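Long-range contacts in glycoside Hydrolase (Bacteroides plebeius, PDB 5T3B), which is a family 50 glycoside hydrolase that presumably cleaves glycosidic bonds, perhaps in agarose-type polysaccharides as characterised relatives do: residues Leu24-Thr32 with Lys38-Glu46; Phe249-Phe257 with Ala307-Ile318. All blocks are in the same frame, centred on the assembly; numbering follows the deposited sequence. Where two conformers were deposited one is given.

Interaction 1: residues Leu24-Thr32 with Lys38-Glu46. With EDO (1,2-ethanediol), chain P.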
loop_
_atom_site.group_PDB
_atom_site.type_symbol
_atom_site.label_atom_id
_atom_site.label_comp_id
_atom_site.label_asym_id
_atom_site.label_seq_id
_atom_site.Cartn_x
_atom_site.Cartn_y
_atom_site.Cartn_z
ATOM N N LEU A 24 -18.382 -18.346 -15.767
ATOM C CA LEU A 24 -17.940 -18.523 -14.350
ATOM C C LEU A 24 -18.008 -19.997 -13.970
ATOM O O LEU A 24 -18.898 -20.740 -14.412
ATOM C CB LEU A 24 -18.857 -17.773 -13.412
ATOM C CG LEU A 24 -18.895 -16.275 -13.523
ATOM C CD1 LEU A 24 -20.004 -15.721 -12.628
ATOM C CD2 LEU A 24 -17.555 -15.660 -13.175
ATOM N N PRO A 25 -17.115 -20.429 -13.087
ATOM C CA PRO A 25 -17.262 -21.787 -12.587
ATOM C C PRO A 25 -18.486 -21.959 -11.734
ATOM O O PRO A 25 -19.007 -20.986 -11.194
ATOM C CB PRO A 25 -16.016 -22.029 -11.790
ATOM C CG PRO A 25 -15.256 -20.735 -11.707
ATOM C CD PRO A 25 -15.985 -19.707 -12.483
ATOM N N VAL A 26 -19.008 -23.167 -11.706
ATOM C CA VAL A 26 -20.110 -23.490 -10.854
ATOM C C VAL A 26 -19.629 -23.520 -9.419
ATOM O O VAL A 26 -18.661 -24.205 -9.073
ATOM C CB VAL A 26 -20.710 -24.852 -11.231
ATOM C CG1 VAL A 26 -21.744 -25.303 -10.250
ATOM C CG2 VAL A 26 -21.279 -24.812 -12.698
ATOM N N PRO A 27 -20.352 -22.862 -8.542
ATOM C CA PRO A 27 -19.879 -22.854 -7.161
ATOM C C PRO A 27 -20.517 -23.880 -6.287
ATOM O O PRO A 27 -21.554 -24.486 -6.643
ATOM C CB PRO A 27 -20.307 -21.496 -6.697
ATOM C CG PRO A 27 -21.619 -21.270 -7.343
ATOM C CD PRO A 27 -21.432 -21.897 -8.739
ATOM N N GLY A 28 -19.950 -24.065 -5.129
ATOM C CA GLY A 28 -20.482 -24.992 -4.150
ATOM C C GLY A 28 -21.553 -24.383 -3.264
ATOM O O GLY A 28 -21.992 -23.237 -3.425
ATOM N N PRO A 29 -22.033 -25.191 -2.341
ATOM C CA PRO A 29 -23.080 -24.698 -1.440
ATOM C C PRO A 29 -22.672 -23.506 -0.602
ATOM O O PRO A 29 -21.499 -23.306 -0.281
ATOM C CB PRO A 29 -23.401 -25.909 -0.561
ATOM C CG PRO A 29 -22.734 -27.111 -1.208
ATOM C CD PRO A 29 -21.600 -26.574 -2.039
ATOM N N ALA A 30 -23.654 -22.661 -0.340
ATOM C CA ALA A 30 -23.409 -21.512 0.482
ATOM C C ALA A 30 -22.827 -21.889 1.820
ATOM O O ALA A 30 -23.291 -22.827 2.470
ATOM C CB ALA A 30 -24.691 -20.701 0.676
ATOM N N GLU A 31 -21.814 -21.102 2.239
ATOM C CA GLU A 31 -21.206 -21.238 3.545
ATOM C C GLU A 31 -20.820 -19.831 4.069
ATOM O O GLU A 31 -20.760 -18.885 3.301
ATOM C CB GLU A 31 -20.039 -22.187 3.539
ATOM C CG GLU A 31 -18.885 -21.742 2.713
ATOM C CD GLU A 31 -17.719 -22.753 2.674
ATOM O OE1 GLU A 31 -17.760 -23.759 1.947
ATOM O OE2 GLU A 31 -16.776 -22.605 3.440
ATOM N N THR A 32 -20.574 -19.722 5.355
ATOM C CA THR A 32 -20.215 -18.464 5.965
ATOM C C THR A 32 -18.710 -18.202 5.723
ATOM O O THR A 32 -17.871 -19.043 5.966
ATOM C CB THR A 32 -20.498 -18.476 7.475
ATOM O OG1 THR A 32 -21.893 -18.751 7.609
ATOM C CG2 THR A 32 -20.163 -17.137 8.042
ATOM N N LYS A 38 -21.333 -12.828 6.592
ATOM C CA LYS A 38 -21.905 -13.040 5.260
ATOM C C LYS A 38 -21.527 -14.392 4.648
ATOM O O LYS A 38 -20.405 -14.876 4.792
ATOM C CB LYS A 38 -21.434 -11.954 4.331
ATOM C CG LYS A 38 -21.754 -10.551 4.783
ATOM C CD LYS A 38 -23.256 -10.291 4.947
ATOM C CE LYS A 38 -23.440 -8.816 5.226
ATOM N NZ LYS A 38 -24.790 -8.380 5.597
ATOM N N GLN A 39 -22.508 -14.956 3.953
ATOM C CA GLN A 39 -22.330 -16.162 3.249
ATOM C C GLN A 39 -21.872 -15.965 1.809
ATOM O O GLN A 39 -22.042 -14.883 1.240
ATOM C CB GLN A 39 -23.581 -17.030 3.289
ATOM C CG GLN A 39 -24.086 -17.485 4.630
ATOM C CD GLN A 39 -25.292 -18.453 4.334
ATOM O OE1 GLN A 39 -26.253 -18.071 3.688
ATOM N NE2 GLN A 39 -25.119 -19.696 4.650
ATOM N N TYR A 40 -21.284 -17.026 1.250
ATOM C CA TYR A 40 -20.886 -17.019 -0.160
ATOM C C TYR A 40 -20.952 -18.401 -0.690
ATOM O O TYR A 40 -20.909 -19.358 0.096
ATOM C CB TYR A 40 -19.489 -16.404 -0.335
ATOM C CG TYR A 40 -18.314 -17.269 0.032
ATOM C CD1 TYR A 40 -18.126 -17.721 1.371
ATOM C CD2 TYR A 40 -17.384 -17.654 -0.926
ATOM C CE1 TYR A 40 -17.033 -18.523 1.719
ATOM C CE2 TYR A 40 -16.290 -18.443 -0.575
ATOM C CZ TYR A 40 -16.129 -18.887 0.724
ATOM O OH TYR A 40 -15.022 -19.667 1.034
ATOM N N GLN A 41 -21.017 -18.505 -2.016
ATOM C CA GLN A 41 -20.872 -19.807 -2.660
ATOM C C GLN A 41 -19.467 -19.937 -3.236
ATOM O O GLN A 41 -19.103 -19.190 -4.125
ATOM C CB GLN A 41 -21.900 -19.967 -3.733
ATOM C CG GLN A 41 -23.297 -19.968 -3.223
ATOM C CD GLN A 41 -24.231 -20.292 -4.338
ATOM O OE1 GLN A 41 -24.719 -19.390 -4.967
ATOM N NE2 GLN A 41 -24.377 -21.610 -4.678
ATOM N N PRO A 42 -18.657 -20.837 -2.680
ATOM C CA PRO A 42 -17.242 -20.842 -3.030
ATOM C C PRO A 42 -16.954 -21.444 -4.393
ATOM O O PRO A 42 -17.665 -22.355 -4.881
ATOM C CB PRO A 42 -16.590 -21.655 -1.938
ATOM C CG PRO A 42 -17.695 -22.492 -1.351
ATOM C CD PRO A 42 -18.952 -21.782 -1.591
ATOM N N ILE A 43 -15.924 -20.901 -5.030
ATOM C CA ILE A 43 -15.251 -21.557 -6.156
ATOM C C ILE A 43 -13.857 -21.990 -5.778
ATOM O O ILE A 43 -13.315 -21.559 -4.750
ATOM C CB ILE A 43 -15.272 -20.653 -7.439
ATOM C CG1 ILE A 43 -14.470 -19.375 -7.251
ATOM C CG2 ILE A 43 -16.683 -20.325 -7.878
ATOM C CD1 ILE A 43 -14.042 -18.712 -8.551
ATOM N N ILE A 44 -13.248 -22.766 -6.656
ATOM C CA ILE A 44 -11.876 -23.160 -6.514
ATOM C C ILE A 44 -11.021 -22.352 -7.537
ATOM O O ILE A 44 -11.365 -22.277 -8.704
ATOM C CB ILE A 44 -11.665 -24.628 -6.785
ATOM C CG1 ILE A 44 -12.283 -25.421 -5.650
ATOM C CG2 ILE A 44 -10.182 -24.986 -6.939
ATOM C CD1 ILE A 44 -11.757 -25.201 -4.210
ATOM N N VAL A 45 -9.943 -21.754 -7.021
ATOM C CA VAL A 45 -8.932 -21.134 -7.861
ATOM C C VAL A 45 -7.610 -21.809 -7.537
ATOM O O VAL A 45 -7.243 -21.969 -6.366
ATOM C CB VAL A 45 -8.813 -19.621 -7.643
ATOM C CG1 VAL A 45 -7.636 -19.060 -8.384
ATOM C CG2 VAL A 45 -10.106 -18.943 -8.046
ATOM N N GLU A 46 -6.934 -22.277 -8.563
ATOM C CA GLU A 46 -5.615 -22.853 -8.383
ATOM C C GLU A 46 -4.536 -21.770 -8.282
ATOM O O GLU A 46 -4.530 -20.830 -9.062
ATOM C CB GLU A 46 -5.229 -23.782 -9.535
ATOM C CG GLU A 46 -6.061 -25.063 -9.674
ATOM C CD GLU A 46 -5.381 -25.899 -10.780
ATOM O OE1 GLU A 46 -5.622 -25.565 -11.939
ATOM O OE2 GLU A 46 -4.472 -26.724 -10.461
HETATM C C1 EDO P . -11.486 -18.520 3.139
HETATM O O1 EDO P . -10.640 -17.414 3.518
HETATM C C2 EDO P . -11.369 -18.733 1.652
HETATM O O2 EDO P . -12.527 -18.377 0.795
HETATM O O HOH W 1 -14.951 -20.571 3.439
#
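The Y40 ring runs beside the E31 side chain, both pointing the same way, with CE1 of Y40 3.8 Å from CG of E31. Ring and carboxylate planes are turned 57° apart. At the ring edge near CE1 lies the backbone C of T32, and a water sits in the ring plane by the hydroxyl. This water bridges the pair, donating to E31 OE2 at 2.7 Å and meeting Y40 OH. An ethanediol O2 donates to the same hydroxyl, while E31 OE1 forms a salt bridge with K59 and touches P42 CG. Beneath these ends, E31 and Y40 exchange backbone hydrogen bonds, Y40 N to E31 O being 2.8 Å. Further on, G28 N gives P42 O a nearly straight bond of 2.9 Å (166°). Extended beyond CG, Q41 brings NE2 3.1 Å from G28 O, 36° above the carbonyl plane. With an alanine here, G28 O would probably lose its side-chain donor and the P27 ring some of its cover. P25 CG rests on I43 CD1 at 3.9 Å. With T32 and Q39 as the next, non-hydrogen-bonded pair, this is an antiparallel beta hairpin with a six-residue connection, continued by a proline-rich N-terminal arm.

Interaction 2: residues Phe249-Phe257 with Ala307-Ile318. With EDO (1,2-ethanediol), chain D.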
loop_
_atom_site.group_PDB
_atom_site.type_symbol
_atom_site.label_atom_id
_atom_site.label_comp_id
_atom_site.label_asym_id
_atom_site.label_seq_id
_atom_site.Cartn_x
_atom_site.Cartn_y
_atom_site.Cartn_z
ATOM N N PHE A 249 2.213 10.885 1.092
ATOM C CA PHE A 249 3.516 10.325 0.679
ATOM C C PHE A 249 3.922 9.158 1.550
ATOM O O PHE A 249 3.517 9.031 2.703
ATOM C CB PHE A 249 4.624 11.383 0.711
ATOM C CG PHE A 249 5.065 11.807 2.111
ATOM C CD1 PHE A 249 4.304 12.711 2.855
ATOM C CD2 PHE A 249 6.224 11.326 2.648
ATOM C CE1 PHE A 249 4.676 13.089 4.106
ATOM C CE2 PHE A 249 6.603 11.717 3.895
ATOM C CZ PHE A 249 5.814 12.570 4.652
ATOM N N PHE A 250 4.775 8.325 0.968
ATOM C CA PHE A 250 5.416 7.236 1.685
ATOM C C PHE A 250 6.862 7.624 1.912
ATOM O O PHE A 250 7.517 8.164 1.021
ATOM C CB PHE A 250 5.395 5.937 0.877
ATOM C CG PHE A 250 4.026 5.618 0.345
ATOM C CD1 PHE A 250 3.035 5.088 1.172
ATOM C CD2 PHE A 250 3.709 5.908 -0.972
ATOM C CE1 PHE A 250 1.783 4.876 0.685
ATOM C CE2 PHE A 250 2.440 5.712 -1.461
ATOM C CZ PHE A 250 1.492 5.187 -0.647
ATOM N N SER A 251 7.410 7.328 3.089
ATOM C CA SER A 251 8.787 7.759 3.423
ATOM C C SER A 251 9.879 6.713 3.071
ATOM O O SER A 251 11.056 7.024 3.139
ATOM C CB SER A 251 8.875 8.130 4.891
ATOM O OG SER A 251 8.514 7.054 5.697
ATOM N N ASP A 252 9.462 5.460 2.848
ATOM C CA ASP A 252 10.333 4.336 2.614
ATOM C C ASP A 252 9.449 3.211 2.137
ATOM O O ASP A 252 8.230 3.351 2.012
ATOM C CB ASP A 252 11.158 3.991 3.854
ATOM C CG ASP A 252 12.489 4.685 3.935
ATOM O OD1 ASP A 252 13.300 4.564 3.015
ATOM O OD2 ASP A 252 12.834 5.364 4.970
ATOM N N ASN A 253 10.100 2.070 1.867
ATOM C CA ASN A 253 9.399 0.907 1.373
ATOM C C ASN A 253 10.016 -0.355 1.966
ATOM O O ASN A 253 11.220 -0.589 1.791
ATOM C CB ASN A 253 9.499 0.807 -0.129
ATOM C CG ASN A 253 8.745 -0.375 -0.727
ATOM O OD1 ASN A 253 7.560 -0.600 -0.491
ATOM N ND2 ASN A 253 9.468 -1.142 -1.524
ATOM N N GLU A 254 9.217 -1.151 2.708
ATOM C CA GLU A 254 9.735 -2.440 3.196
ATOM C C GLU A 254 11.025 -2.325 3.980
ATOM O O GLU A 254 11.991 -3.055 3.751
ATOM C CB GLU A 254 9.854 -3.432 2.046
ATOM C CG GLU A 254 8.570 -3.652 1.267
ATOM C CD GLU A 254 8.532 -4.906 0.441
ATOM O OE1 GLU A 254 9.625 -5.421 0.075
ATOM O OE2 GLU A 254 7.379 -5.314 0.135
ATOM N N ILE A 255 11.007 -1.465 4.998
ATOM C CA ILE A 255 12.126 -1.405 5.903
ATOM C C ILE A 255 12.250 -2.745 6.658
ATOM O O ILE A 255 11.278 -3.273 7.157
ATOM C CB ILE A 255 11.901 -0.274 6.929
ATOM C CG1 ILE A 255 11.835 1.104 6.248
ATOM C CG2 ILE A 255 12.980 -0.274 7.997
ATOM C CD1 ILE A 255 11.344 2.207 7.170
ATOM N N ASP A 256 13.492 -3.218 6.766
ATOM C CA ASP A 256 13.716 -4.424 7.566
ATOM C C ASP A 256 13.704 -4.040 9.042
ATOM O O ASP A 256 14.514 -3.306 9.532
ATOM C CB ASP A 256 15.045 -5.011 7.139
ATOM C CG ASP A 256 15.480 -6.193 7.891
ATOM O OD1 ASP A 256 14.930 -6.556 8.945
ATOM O OD2 ASP A 256 16.442 -6.872 7.356
ATOM N N PHE A 257 12.723 -4.540 9.733
ATOM C CA PHE A 257 12.615 -4.374 11.202
ATOM C C PHE A 257 12.667 -5.691 11.870
ATOM O O PHE A 257 12.173 -5.824 12.998
ATOM C CB PHE A 257 11.286 -3.764 11.655
ATOM C CG PHE A 257 11.032 -2.349 11.306
ATOM C CD1 PHE A 257 11.360 -1.328 12.258
ATOM C CD2 PHE A 257 10.223 -1.983 10.273
ATOM C CE1 PHE A 257 11.001 -0.035 11.951
ATOM C CE2 PHE A 257 9.888 -0.672 10.005
ATOM C CZ PHE A 257 10.283 0.302 10.864
ATOM N N ALA A 307 12.212 -3.371 18.028
ATOM C CA ALA A 307 11.814 -2.943 16.709
ATOM C C ALA A 307 10.755 -1.829 16.767
ATOM O O ALA A 307 10.749 -0.908 15.965
ATOM C CB ALA A 307 11.343 -4.163 15.903
ATOM N N GLY A 308 9.808 -1.954 17.700
ATOM C CA GLY A 308 8.826 -0.920 17.949
ATOM C C GLY A 308 9.419 0.423 18.341
ATOM O O GLY A 308 8.925 1.468 17.941
ATOM N N ILE A 309 10.460 0.414 19.184
ATOM C CA ILE A 309 11.168 1.638 19.561
ATOM C C ILE A 309 11.812 2.271 18.341
ATOM O O ILE A 309 11.716 3.492 18.122
ATOM C CB ILE A 309 12.237 1.379 20.673
ATOM C CG1 ILE A 309 11.493 1.050 21.974
ATOM C CG2 ILE A 309 13.177 2.547 20.781
ATOM C CD1 ILE A 309 12.382 0.457 22.990
ATOM N N CYS A 310 12.406 1.444 17.498
ATOM C CA CYS A 310 12.960 1.940 16.251
ATOM C C CYS A 310 11.894 2.603 15.379
ATOM O O CYS A 310 12.060 3.687 14.836
ATOM C CB CYS A 310 13.615 0.776 15.459
ATOM S SG CYS A 310 15.045 0.049 16.193
ATOM N N ALA A 311 10.736 1.931 15.286
ATOM C CA ALA A 311 9.627 2.449 14.536
ATOM C C ALA A 311 9.118 3.739 15.108
ATOM O O ALA A 311 8.756 4.670 14.358
ATOM C CB ALA A 311 8.527 1.409 14.390
ATOM N N GLU A 312 9.023 3.803 16.437
ATOM C CA GLU A 312 8.602 5.043 17.094
ATOM C C GLU A 312 9.515 6.214 16.730
ATOM O O GLU A 312 9.025 7.291 16.350
ATOM C CB GLU A 312 8.563 4.828 18.625
ATOM C CG GLU A 312 8.530 6.096 19.425
ATOM C CD GLU A 312 7.141 6.592 19.713
ATOM O OE1 GLU A 312 7.059 7.809 20.053
ATOM O OE2 GLU A 312 6.180 5.762 19.621
ATOM N N LYS A 313 10.833 6.004 16.783
ATOM C CA LYS A 313 11.760 7.076 16.479
ATOM C C LYS A 313 11.690 7.473 14.987
ATOM O O LYS A 313 11.849 8.638 14.630
ATOM C CB LYS A 313 13.188 6.710 16.877
ATOM C CG LYS A 313 13.382 6.619 18.371
ATOM C CD LYS A 313 14.854 6.511 18.677
ATOM C CE LYS A 313 15.539 7.851 18.560
ATOM N NZ LYS A 313 15.067 8.961 19.495
ATOM N N TYR A 314 11.450 6.472 14.130
ATOM C CA TYR A 314 11.320 6.694 12.703
ATOM C C TYR A 314 10.067 7.526 12.381
ATOM O O TYR A 314 10.145 8.613 11.816
ATOM C CB TYR A 314 11.344 5.334 12.014
ATOM C CG TYR A 314 11.201 5.441 10.529
ATOM C CD1 TYR A 314 12.290 5.767 9.731
ATOM C CD2 TYR A 314 9.957 5.301 9.916
ATOM C CE1 TYR A 314 12.170 5.908 8.357
ATOM C CE2 TYR A 314 9.846 5.420 8.540
ATOM C CZ TYR A 314 10.925 5.787 7.788
ATOM O OH TYR A 314 10.790 5.905 6.433
ATOM N N TYR A 315 8.904 6.955 12.730
ATOM C CA TYR A 315 7.654 7.570 12.348
ATOM C C TYR A 315 7.425 8.915 13.028
ATOM O O TYR A 315 6.892 9.839 12.389
ATOM C CB TYR A 315 6.492 6.631 12.646
ATOM C CG TYR A 315 6.386 5.384 11.768
ATOM C CD1 TYR A 315 6.426 5.457 10.369
ATOM C CD2 TYR A 315 6.228 4.147 12.350
ATOM C CE1 TYR A 315 6.226 4.319 9.622
ATOM C CE2 TYR A 315 6.024 3.019 11.594
ATOM C CZ TYR A 315 6.047 3.113 10.231
ATOM O OH TYR A 315 5.863 1.940 9.477
ATOM N N SER A 316 7.829 9.051 14.284
ATOM C CA SER A 316 7.604 10.290 14.941
ATOM C C SER A 316 8.439 11.409 14.358
ATOM O O SER A 316 7.958 12.545 14.203
ATOM C CB SER A 316 7.831 10.121 16.440
ATOM O OG SER A 316 9.231 9.901 16.727
ATOM N N ALA A 317 9.675 11.116 13.959
ATOM C CA ALA A 317 10.490 12.134 13.330
ATOM C C ALA A 317 9.834 12.670 12.058
ATOM O O ALA A 317 9.883 13.853 11.763
ATOM C CB ALA A 317 11.868 11.596 12.977
ATOM N N ILE A 318 9.263 11.762 11.264
ATOM C CA ILE A 318 8.703 12.152 9.999
ATOM C C ILE A 318 7.380 12.926 10.192
ATOM O O ILE A 318 7.139 13.953 9.589
ATOM C CB ILE A 318 8.599 10.935 9.081
ATOM C CG1 ILE A 318 10.053 10.447 8.793
ATOM C CG2 ILE A 318 7.864 11.320 7.794
ATOM C CD1 ILE A 318 10.126 9.051 8.196
HETATM C C1 EDO D . 7.596 -8.833 -0.635
HETATM O O1 EDO D . 7.256 -8.015 0.468
HETATM C C2 EDO D . 9.078 -9.078 -0.738
HETATM O O2 EDO D . 9.683 -7.801 -1.053
#
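The ring of Y314 is sandwiched between two isoleucine methyls. I255 CD1 makes a CH-pi contact over one face, 3.9 Å from the centroid and 23° off the ring normal, while I318 CD1, from the same helix as the tyrosine, sits above the opposite face toward the rim. I255 works in two directions, since its other branch, CG2, lies over one face of the F257 ring. That ring reaches the helix with CE1, 3.8 Å from A311 CB, and has the backbone C of C310 at its edge, near its plane. A307 continues the apolar seam, its CB 4.3 Å from F257 CB. At the far end I318 sends its other branch, CG2, to the edge of the F249 ring, 4.0 Å from CZ.

Y314 CG is anti to the backbone N (chi1 179°), which carries the ring away from the helix and its hydroxyl into the loop. There OH donates to D252 OD2 at 2.6 Å, using the anti lone pair of that oxygen, with ring and carboxylate planes 36° apart. S251 OG stands 2.7 Å from the same hydroxyl and is also hydrogen-bonded to Y332 OH. A second donor, L196 N from helix 195-203, reaches D252 OD2.

All ten touching residues are buried, so the polar cluster lies inside the fold. Two donors, Y314 OH and L196 N, converge on OD2, so this buried oxygen has its hydrogen-bonding needs met within the fold. The tyrosine bond is therefore likely to help hold the loop at S251 and D252, just before N253 and E254, while the isoleucines on the two faces of Y314 hold the ring orientation.

Interaction 1 and interaction 2 lie on opposite sides of the chain's centre, their own centres 40 Å apart and their nearest atoms about 22 Å apart, so neither touches the other. The centre of interaction 1, the hairpin of 24-32 and 38-46, lies about 28 Å from the chain's centre, and that of interaction 2, the packing of 249-257 on 307-318, about 15 Å. Each has an ethanediol nearby, probably from the crystallisation liquor. In interaction 2 it grips both carboxylate oxygens of E254, which follows N253 in an Asn-Glu pair consistent with the acid/base motif of clan GH-A enzymes; the active site is therefore probably beside interaction 2 and remote from interaction 1.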